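PDB 1XOC: oligopeptide-binding protein AppA from Bacillus subtilis, which binds oligopeptides, including tetra- and pentapeptides but not tripeptides, as the substrate-binding component of an ABC permease that imports them into the cell. Local coordinates for residues Ser265-Trp271 with Tyr483-Pro489; Leu291-Ser295 with Glu306-Ile310. The contacts are given in a common frame with arbitrary orientation. Residue numbers count along the deposited sequence, not the author numbering.

Interaction 1. Residues Ser265-Trp271 with Tyr483-Pro489; sequences SYVYIGW and YTFLYYP
A classic beta bulge interrupts this antiparallel pair in a mixed sheet beside the peptide site. Strand 265-271 and the strand beginning at Tyr483 have N-to-C directions 153° apart, close to antiparallel, with axes 4.5 Å apart at closest approach. Ile269 and Thr484 form a hydrogen-bonded pair: Ile269 N donates to Thr484 O (2.8 Å) and Thr484 N to Ile269 O (3.0 Å). One step along, Tyr268 faces Phe485 in a non-hydrogen-bonded pair, CA to CA 4.4 Å. Then the register slips by one, because Leu486 (phi/psi -103/-65) and Tyr487 both face Val267. Val267 O takes Leu486 N at 2.9 Å and, weakly, Tyr487 N at 3.3 Å, while Val267 N donates to Tyr487 O (3.0 Å).

Aromatic rings fill one face. Tyr268 (chi1 p) and Tyr483 (chi1 m) stack face to face, centroids 3.9 Å apart and planes at 15°; Trp419 of strand 414-420 also meets Tyr268. Phe485 and Tyr266 form an offset edge-to-face pair, the Phe485 edge toward the Tyr266 face, centroids 5.4 Å apart and planes at 67°. On the other face, a CH-pi contact sets Val267 CB over the Tyr487 ring (chi1 p), 3.9 Å from its centroid. Trp271 NE1 donates to Thr484 OG1 (2.9 Å), which also bonds Thr288. Ser265, Val267, Tyr487 and Pro489 pack against the bound peptide, so this bulged antiparallel pair borders the ligand site of a family 5 solute-binding protein.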
loop_
_atom_site.group_PDB
_atom_site.type_symbol
_atom_site.label_atom_id
_atom_site.label_comp_id
_atom_site.label_asym_id
_atom_site.label_seq_id
_atom_site.Cartn_x
_atom_site.Cartn_y
_atom_site.Cartn_z
ATOM N N SER A 265 -3.600 -4.739 6.076
ATOM C CA SER A 265 -2.241 -4.218 6.172
ATOM C C SER A 265 -1.447 -5.077 7.133
ATOM O O SER A 265 -2.013 -5.802 7.974
ATOM C CB SER A 265 -2.289 -2.797 6.694
ATOM O OG SER A 265 -0.993 -2.320 6.983
ATOM N N TYR A 266 -0.118 -4.981 7.016
ATOM C CA TYR A 266 0.753 -5.367 8.129
ATOM C C TYR A 266 1.942 -4.409 8.143
ATOM O O TYR A 266 2.276 -3.810 7.115
ATOM C CB TYR A 266 1.183 -6.853 8.109
ATOM C CG TYR A 266 1.996 -7.275 6.900
ATOM C CD1 TYR A 266 3.367 -6.985 6.796
ATOM C CD2 TYR A 266 1.406 -7.965 5.861
ATOM C CE1 TYR A 266 4.093 -7.379 5.685
ATOM C CE2 TYR A 266 2.124 -8.364 4.744
ATOM C CZ TYR A 266 3.483 -8.057 4.670
ATOM O OH TYR A 266 4.199 -8.450 3.558
ATOM N N VAL A 267 2.559 -4.325 9.312
ATOM C CA VAL A 267 3.762 -3.510 9.535
ATOM C C VAL A 267 4.889 -4.508 9.777
ATOM O O VAL A 267 4.672 -5.573 10.370
ATOM C CB VAL A 267 3.537 -2.532 10.706
ATOM C CG1 VAL A 267 4.807 -1.792 11.078
ATOM C CG2 VAL A 267 2.419 -1.540 10.332
ATOM N N TYR A 268 6.085 -4.156 9.322
ATOM C CA TYR A 268 7.199 -5.082 9.261
ATOM C C TYR A 268 8.513 -4.320 9.334
ATOM O O TYR A 268 8.549 -3.129 9.183
ATOM C CB TYR A 268 7.138 -5.894 7.966
ATOM C CG TYR A 268 7.341 -5.089 6.709
ATOM C CD1 TYR A 268 6.295 -4.445 6.100
ATOM C CD2 TYR A 268 8.589 -4.963 6.140
ATOM C CE1 TYR A 268 6.488 -3.718 4.961
ATOM C CE2 TYR A 268 8.791 -4.230 5.018
ATOM C CZ TYR A 268 7.743 -3.606 4.423
ATOM O OH TYR A 268 7.932 -2.874 3.293
ATOM N N ILE A 269 9.589 -5.052 9.577
ATOM C CA ILE A 269 10.923 -4.559 9.311
ATOM C C ILE A 269 11.462 -5.215 8.068
ATOM O O ILE A 269 11.542 -6.422 7.993
ATOM C CB ILE A 269 11.874 -4.853 10.481
ATOM C CG1 ILE A 269 11.291 -4.352 11.792
ATOM C CG2 ILE A 269 13.254 -4.263 10.203
ATOM C CD1 ILE A 269 12.077 -4.773 13.004
ATOM N N GLY A 270 11.826 -4.391 7.103
ATOM C CA GLY A 270 12.459 -4.870 5.899
ATOM C C GLY A 270 13.967 -4.878 6.019
ATOM O O GLY A 270 14.564 -3.847 6.222
ATOM N N TRP A 271 14.559 -6.056 5.867
ATOM C CA TRP A 271 16.004 -6.221 5.952
ATOM C C TRP A 271 16.606 -6.263 4.544
ATOM O O TRP A 271 16.398 -7.208 3.820
ATOM C CB TRP A 271 16.340 -7.527 6.678
ATOM C CG TRP A 271 15.703 -7.722 8.022
ATOM C CD1 TRP A 271 14.776 -8.646 8.352
ATOM C CD2 TRP A 271 16.000 -7.012 9.218
ATOM N NE1 TRP A 271 14.442 -8.536 9.675
ATOM C CE2 TRP A 271 15.190 -7.538 10.230
ATOM C CE3 TRP A 271 16.869 -5.974 9.537
ATOM C CZ2 TRP A 271 15.227 -7.074 11.533
ATOM C CZ3 TRP A 271 16.899 -5.511 10.830
ATOM C CH2 TRP A 271 16.089 -6.059 11.810
ATOM N N TYR A 483 11.447 -10.350 5.931
ATOM C CA TYR A 483 11.041 -9.319 6.867
ATOM C C TYR A 483 10.952 -9.940 8.261
ATOM O O TYR A 483 10.756 -11.152 8.389
ATOM C CB TYR A 483 9.616 -8.816 6.589
ATOM C CG TYR A 483 9.264 -8.217 5.239
ATOM C CD1 TYR A 483 10.209 -7.737 4.353
ATOM C CD2 TYR A 483 7.923 -8.114 4.859
ATOM C CE1 TYR A 483 9.836 -7.148 3.144
ATOM C CE2 TYR A 483 7.540 -7.525 3.644
ATOM C CZ TYR A 483 8.481 -7.043 2.802
ATOM O OH TYR A 483 8.070 -6.483 1.609
ATOM N N THR A 484 11.057 -9.085 9.282
ATOM C CA THR A 484 10.484 -9.360 10.582
ATOM C C THR A 484 9.066 -8.812 10.555
ATOM O O THR A 484 8.846 -7.601 10.464
ATOM C CB THR A 484 11.308 -8.738 11.741
ATOM O OG1 THR A 484 12.582 -9.365 11.763
ATOM C CG2 THR A 484 10.670 -8.944 13.031
ATOM N N PHE A 485 8.094 -9.699 10.627
ATOM C CA PHE A 485 6.717 -9.279 10.621
ATOM C C PHE A 485 6.402 -8.752 12.007
ATOM O O PHE A 485 6.744 -9.391 12.992
ATOM C CB PHE A 485 5.814 -10.457 10.212
ATOM C CG PHE A 485 6.073 -10.924 8.813
ATOM C CD1 PHE A 485 6.941 -11.995 8.575
ATOM C CD2 PHE A 485 5.517 -10.266 7.735
ATOM C CE1 PHE A 485 7.233 -12.399 7.272
ATOM C CE2 PHE A 485 5.798 -10.664 6.447
ATOM C CZ PHE A 485 6.651 -11.736 6.212
ATOM N N LEU A 486 5.775 -7.575 12.105
ATOM C CA LEU A 486 5.549 -6.947 13.405
ATOM C C LEU A 486 4.109 -7.090 13.889
ATOM O O LEU A 486 3.874 -7.733 14.900
ATOM C CB LEU A 486 6.029 -5.478 13.410
ATOM C CG LEU A 486 7.551 -5.205 13.291
ATOM C CD1 LEU A 486 7.760 -3.699 13.181
ATOM C CD2 LEU A 486 8.363 -5.817 14.422
ATOM N N TYR A 487 3.145 -6.491 13.198
ATOM C CA TYR A 487 1.757 -6.588 13.623
ATOM C C TYR A 487 0.743 -6.302 12.521
ATOM O O TYR A 487 1.067 -5.731 11.498
ATOM C CB TYR A 487 1.469 -5.692 14.823
ATOM C CG TYR A 487 1.840 -4.256 14.599
ATOM C CD1 TYR A 487 3.127 -3.835 14.805
ATOM C CD2 TYR A 487 0.907 -3.323 14.183
ATOM C CE1 TYR A 487 3.491 -2.555 14.597
ATOM C CE2 TYR A 487 1.275 -2.006 13.976
ATOM C CZ TYR A 487 2.577 -1.640 14.189
ATOM O OH TYR A 487 3.003 -0.349 14.001
ATOM N N TYR A 488 -0.494 -6.712 12.769
ATOM C CA TYR A 488 -1.642 -6.321 11.943
ATOM C C TYR A 488 -2.357 -5.150 12.601
ATOM O O TYR A 488 -2.912 -5.300 13.692
ATOM C CB TYR A 488 -2.615 -7.498 11.815
ATOM C CG TYR A 488 -1.967 -8.742 11.267
ATOM C CD1 TYR A 488 -1.395 -8.756 10.009
ATOM C CD2 TYR A 488 -1.979 -9.931 11.989
ATOM C CE1 TYR A 488 -0.784 -9.904 9.502
ATOM C CE2 TYR A 488 -1.385 -11.089 11.490
ATOM C CZ TYR A 488 -0.792 -11.068 10.248
ATOM O OH TYR A 488 -0.193 -12.223 9.770
ATOM N N PRO A 489 -2.299 -3.962 11.990
ATOM C CA PRO A 489 -2.855 -2.804 12.665
ATOM C C PRO A 489 -4.344 -2.642 12.536
ATOM O O PRO A 489 -4.943 -3.139 11.570
ATOM C CB PRO A 489 -2.229 -1.659 11.910
ATOM C CG PRO A 489 -1.999 -2.163 10.575
ATOM C CD PRO A 489 -1.663 -3.588 10.717
#

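Interaction 2. Residues Leu291-Ser295 with Glu306-Ile310. With ZN (zinc ion), chain I.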
loop_
_atom_site.group_PDB
_atom_site.type_symbol
_atom_site.label_atom_id
_atom_site.label_comp_id
_atom_site.label_asym_id
_atom_site.label_seq_id
_atom_site.Cartn_x
_atom_site.Cartn_y
_atom_site.Cartn_z
ATOM N N LEU A 291 13.796 -9.937 19.083
ATOM C CA LEU A 291 12.805 -8.884 19.269
ATOM C C LEU A 291 11.558 -9.383 19.986
ATOM O O LEU A 291 10.906 -10.344 19.564
ATOM C CB LEU A 291 12.446 -8.235 17.944
ATOM C CG LEU A 291 13.598 -7.546 17.209
ATOM C CD1 LEU A 291 13.225 -7.192 15.777
ATOM C CD2 LEU A 291 14.094 -6.316 18.003
ATOM N N ASP A 292 11.228 -8.699 21.074
ATOM C CA ASP A 292 10.084 -9.032 21.895
ATOM C C ASP A 292 8.866 -8.368 21.272
ATOM O O ASP A 292 8.421 -7.299 21.705
ATOM C CB ASP A 292 10.306 -8.554 23.331
ATOM C CG ASP A 292 9.244 -9.067 24.294
ATOM O OD1 ASP A 292 9.471 -8.953 25.522
ATOM O OD2 ASP A 292 8.185 -9.561 23.820
ATOM N N ARG A 293 8.337 -8.992 20.231
ATOM C CA ARG A 293 7.250 -8.385 19.462
ATOM C C ARG A 293 5.949 -8.220 20.268
ATOM O O ARG A 293 5.196 -7.274 20.063
ATOM C CB ARG A 293 7.030 -9.151 18.153
ATOM C CG ARG A 293 8.141 -8.910 17.125
ATOM C CD ARG A 293 7.939 -9.700 15.869
ATOM N NE ARG A 293 8.168 -11.093 16.152
ATOM C CZ ARG A 293 7.628 -12.115 15.496
ATOM N NH1 ARG A 293 6.781 -11.944 14.483
ATOM N NH2 ARG A 293 7.950 -13.334 15.884
ATOM N N GLU A 294 5.703 -9.104 21.229
ATOM C CA GLU A 294 4.528 -8.941 22.095
ATOM C C GLU A 294 4.672 -7.691 22.965
ATOM O O GLU A 294 3.721 -6.927 23.151
ATOM C CB GLU A 294 4.311 -10.195 22.937
ATOM C CG GLU A 294 4.250 -11.463 22.094
ATOM C CD GLU A 294 2.958 -12.198 22.273
ATOM O OE1 GLU A 294 2.929 -13.149 23.089
ATOM O OE2 GLU A 294 1.967 -11.790 21.612
ATOM N N SER A 295 5.873 -7.472 23.499
ATOM C CA SER A 295 6.135 -6.270 24.280
ATOM C C SER A 295 6.017 -5.007 23.421
ATOM O O SER A 295 5.535 -3.978 23.882
ATOM C CB SER A 295 7.517 -6.361 24.925
ATOM O OG SER A 295 7.860 -5.149 25.577
ATOM N N GLU A 306 -2.372 -7.101 16.855
ATOM C CA GLU A 306 -1.858 -8.436 17.107
ATOM C C GLU A 306 -0.534 -8.653 16.373
ATOM O O GLU A 306 -0.353 -8.174 15.257
ATOM C CB GLU A 306 -2.844 -9.466 16.569
ATOM C CG GLU A 306 -4.169 -9.468 17.273
ATOM C CD GLU A 306 -4.064 -9.720 18.754
ATOM O OE1 GLU A 306 -3.278 -10.622 19.191
ATOM O OE2 GLU A 306 -4.823 -9.045 19.497
ATOM N N VAL A 307 0.363 -9.424 16.991
ATOM C CA VAL A 307 1.619 -9.748 16.350
ATOM C C VAL A 307 1.335 -10.545 15.075
ATOM O O VAL A 307 0.474 -11.427 15.075
ATOM C CB VAL A 307 2.555 -10.551 17.303
ATOM C CG1 VAL A 307 3.814 -11.021 16.591
ATOM C CG2 VAL A 307 2.948 -9.712 18.497
ATOM N N ALA A 308 2.101 -10.257 14.032
ATOM C CA ALA A 308 1.979 -10.872 12.708
ATOM C C ALA A 308 3.065 -11.936 12.501
ATOM O O ALA A 308 4.235 -11.696 12.788
ATOM C CB ALA A 308 2.105 -9.836 11.632
ATOM N N TYR A 309 2.666 -13.113 12.001
ATOM C CA TYR A 309 3.613 -14.162 11.650
ATOM C C TYR A 309 3.550 -14.582 10.177
ATOM O O TYR A 309 4.380 -15.391 9.738
ATOM C CB TYR A 309 3.340 -15.392 12.498
ATOM C CG TYR A 309 3.361 -15.108 13.959
ATOM C CD1 TYR A 309 4.569 -14.988 14.633
ATOM C CD2 TYR A 309 2.192 -14.919 14.674
ATOM C CE1 TYR A 309 4.623 -14.715 15.987
ATOM C CE2 TYR A 309 2.236 -14.634 16.055
ATOM C CZ TYR A 309 3.468 -14.536 16.699
ATOM O OH TYR A 309 3.546 -14.256 18.052
ATOM N N ILE A 310 2.564 -14.048 9.445
ATOM C CA ILE A 310 2.266 -14.415 8.062
ATOM C C ILE A 310 2.172 -13.146 7.200
ATOM O O ILE A 310 1.602 -12.146 7.642
ATOM C CB ILE A 310 0.934 -15.212 8.052
ATOM C CG1 ILE A 310 1.122 -16.489 8.855
ATOM C CG2 ILE A 310 0.421 -15.532 6.659
ATOM C CD1 ILE A 310 -0.151 -17.146 9.199
HETATM ZN ZN ZN I . -4.092 -9.622 21.330
#
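Side-chain packing, with Val307 set against the Arg293 backbone carbonyl and guanidinium, makes the main join between the start of helix 293-300 and the segment 306-310. Val307 CG2 lies 3.7 Å from Arg293 O and 3.9 Å from Glu294 OE2, and Val307 CG1 sits over one face of the Arg293 guanidinium, 3.8 Å from NH1. Tyr309 reaches the same group by its ring, with CE1 3.6 Å from Arg293 NH2. The buried area is modest, 219 Å² over both sides.

The polar contacts are directed elsewhere. Arg293 NH1 comes within 3.1 Å of Ala308 O, but the angle is too poor for a hydrogen bond; NH1 bonds instead to Phe485 O on the neighbouring strand 483-496, and NH2 makes a weak bond to Lys327 O. Lys327 in turn forms a cation-pi pair with Tyr309.

Within 291-295, Asp292 is the N-cap: its OD2 accepts from Ser295 N at 3.1 Å, occupying an amide of the first helical turn. Asp292 is also the centre of an inverse gamma turn, closed by a weak bond from Arg293 N to Leu291 O (3.0 Å).

Metal binding lies to one side. Glu306 has its CA-to-CB bond pointing away from the helix and takes no part in the packing; its carboxylate chelates a zinc ion through both oxygens, OE1 at 2.5 Å and OE2 at 2.1 Å. The whole is a capped helix start packed through an arginine and a valine on the segment around a short, weakly bonded strand.

From the N terminus, the chain first lays down strand 265-271, then passes through helix 281-289 into 291-295. Helix 293-300 and a short connection bring it to 306-310, so interaction 2 closes a small loop of ten intervening residues. Only much later, after 211 residues from strand 265-271, does 483-489 return and close interaction 1, which therefore encloses interaction 2. The centres are 9 Å apart and the two meet directly: Tyr488 N lies 2.9 Å from Glu306 O and Tyr488 OH 2.8 Å from Ile310 O, both probable hydrogen bonds. Strand 483-496 thus joins strand 265-271 and the short strand 306-307 in one sheet.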